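Local coordinates for aldo-keto reductase AKR2E4 (Bombyx mori, PDB 3WCZ), which reduces 3-dehydroecdysone and some other carbonyl compounds with NADPH but not NADH, and may help regulate molting, at residues A[42-46]-A[71-77]. Residues are numbered along the deposited sequence.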
loop_
_atom_site.group_PDB
_atom_site.type_symbol
_atom_site.label_atom_id
_atom_site.label_comp_id
_atom_site.label_asym_id
_atom_site.label_seq_id
_atom_site.Cartn_x
_atom_site.Cartn_y
_atom_site.Cartn_z
ATOM N N TYR A 42 -2.946 -4.153 16.275
ATOM C CA TYR A 42 -2.272 -4.326 17.555
ATOM C C TYR A 42 -1.149 -5.362 17.493
ATOM O O TYR A 42 -0.029 -5.112 17.906
ATOM C CB TYR A 42 -3.280 -4.693 18.642
ATOM C CG TYR A 42 -2.664 -4.686 20.015
ATOM C CD1 TYR A 42 -2.663 -3.531 20.779
ATOM C CD2 TYR A 42 -2.025 -5.818 20.520
ATOM C CE1 TYR A 42 -2.069 -3.494 22.026
ATOM C CE2 TYR A 42 -1.433 -5.794 21.764
ATOM C CZ TYR A 42 -1.476 -4.630 22.516
ATOM O OH TYR A 42 -0.893 -4.583 23.766
ATOM N N TRP A 43 -1.461 -6.540 16.958
ATOM C CA TRP A 43 -0.467 -7.583 16.844
ATOM C C TRP A 43 0.740 -7.151 15.989
ATOM O O TRP A 43 1.890 -7.496 16.269
ATOM C CB TRP A 43 -1.087 -8.830 16.231
ATOM C CG TRP A 43 -1.807 -9.710 17.187
ATOM C CD1 TRP A 43 -1.603 -9.801 18.533
ATOM C CD2 TRP A 43 -2.817 -10.676 16.853
ATOM N NE1 TRP A 43 -2.419 -10.782 19.064
ATOM C CE2 TRP A 43 -3.176 -11.325 18.060
ATOM C CE3 TRP A 43 -3.458 -11.045 15.670
ATOM C CZ2 TRP A 43 -4.153 -12.318 18.110
ATOM C CZ3 TRP A 43 -4.426 -12.049 15.721
ATOM C CH2 TRP A 43 -4.761 -12.666 16.933
ATOM N N ALA A 44 0.460 -6.429 14.903
ATOM C CA ALA A 44 1.526 -5.965 14.022
ATOM C C ALA A 44 2.460 -5.043 14.779
ATOM O O ALA A 44 3.672 -5.209 14.749
ATOM C CB ALA A 44 0.954 -5.279 12.798
ATOM N N ILE A 45 1.903 -4.058 15.471
ATOM C CA ILE A 45 2.750 -3.160 16.243
ATOM C C ILE A 45 3.542 -3.921 17.309
ATOM O O ILE A 45 4.723 -3.672 17.498
ATOM C CB ILE A 45 1.907 -2.022 16.851
ATOM C CG1 ILE A 45 1.302 -1.162 15.725
ATOM C CG2 ILE A 45 2.738 -1.171 17.811
ATOM C CD1 ILE A 45 0.246 -0.173 16.185
ATOM N N GLU A 46 2.898 -4.874 17.959
ATOM C CA GLU A 46 3.551 -5.683 18.968
ATOM C C GLU A 46 4.724 -6.454 18.352
ATOM O O GLU A 46 5.774 -6.632 18.992
ATOM C CB GLU A 46 2.532 -6.636 19.606
ATOM C CG GLU A 46 3.134 -7.503 20.704
ATOM C CD GLU A 46 2.254 -8.656 21.160
ATOM O OE1 GLU A 46 1.363 -9.091 20.405
ATOM O OE2 GLU A 46 2.489 -9.140 22.299
ATOM N N ALA A 71 -2.379 0.101 21.282
ATOM C CA ALA A 71 -0.936 -0.056 21.281
ATOM C C ALA A 71 -0.261 1.095 22.036
ATOM O O ALA A 71 0.712 0.894 22.759
ATOM C CB ALA A 71 -0.416 -0.141 19.853
ATOM N N ILE A 72 -0.742 2.319 21.829
ATOM C CA ILE A 72 -0.205 3.474 22.520
ATOM C C ILE A 72 -0.520 3.403 24.023
ATOM O O ILE A 72 0.384 3.607 24.847
ATOM C CB ILE A 72 -0.720 4.772 21.876
ATOM C CG1 ILE A 72 -0.089 4.962 20.495
ATOM C CG2 ILE A 72 -0.425 6.005 22.741
ATOM C CD1 ILE A 72 -0.707 6.138 19.691
ATOM N N ALA A 73 -1.746 3.061 24.366
ATOM C CA ALA A 73 -2.156 3.024 25.770
ATOM C C ALA A 73 -1.449 1.929 26.545
ATOM O O ALA A 73 -1.231 2.065 27.753
ATOM C CB ALA A 73 -3.669 2.876 25.894
ATOM N N ASN A 74 -1.074 0.850 25.865
ATOM C CA ASN A 74 -0.396 -0.254 26.529
ATOM C C ASN A 74 1.106 -0.079 26.502
ATOM O O ASN A 74 1.831 -0.947 27.003
ATOM C CB ASN A 74 -0.761 -1.601 25.913
ATOM C CG ASN A 74 -2.148 -2.064 26.288
ATOM O OD1 ASN A 74 -2.830 -1.459 27.122
ATOM N ND2 ASN A 74 -2.579 -3.155 25.677
ATOM N N GLY A 75 1.600 1.013 25.914
ATOM C CA GLY A 75 3.010 1.323 25.912
ATOM C C GLY A 75 3.868 0.638 24.862
ATOM O O GLY A 75 5.087 0.656 24.986
ATOM N N LEU A 76 3.257 0.078 23.824
ATOM C CA LEU A 76 4.042 -0.554 22.773
ATOM C C LEU A 76 4.814 0.452 21.945
ATOM O O LEU A 76 5.925 0.178 21.478
ATOM C CB LEU A 76 3.156 -1.390 21.847
ATOM C CG LEU A 76 2.405 -2.590 22.416
ATOM C CD1 LEU A 76 1.656 -3.277 21.283
ATOM C CD2 LEU A 76 3.335 -3.579 23.097
ATOM N N VAL A 77 4.220 1.630 21.749
ATOM C CA VAL A 77 4.749 2.662 20.872
ATOM C C VAL A 77 4.195 4.005 21.295
ATOM O O VAL A 77 3.165 4.063 21.966
ATOM C CB VAL A 77 4.335 2.498 19.377
ATOM C CG1 VAL A 77 5.074 1.338 18.748
ATOM C CG2 VAL A 77 2.788 2.462 19.204
#
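Two neighbouring outer helices of the (β/α)8 barrel, 35-46 and 61-73, meet here at their C-terminal ends. Apolar contacts make up most of the interface. Ile45 points into it, its CD1 lying 3.7 Å from Ala71 CB and its CG2 3.6 Å from Val77 CG1; Leu82, from a loop, touches both Ile45 and Val77. Leu76, in the turn after helix 61-73, bridges to helix 35-46: its CD1 sits over one face of the Tyr42 ring, 4.0 Å from the centroid in a CH-pi contact, and packs 3.8 Å from Glu46 CA. The Schellman motif that ends helix 61-73, with Gly75 at positive phi, Leu76 N bonded to Ala71 O at 2.9 Å and Gly75 N to Ile72 O at 3.1 Å, turns the chain so that Leu76 points toward helix 35-46. The one polar link is a nearly linear hydrogen bond from Asn74 ND2 to Tyr42 OH, 2.9 Å long. Tyr42 is thus held by ring and hydroxyl alike. From buried Ile45, Ala71 and Val77 the contact runs out to exposed Asn74, aliphatic inside and polar at the margin.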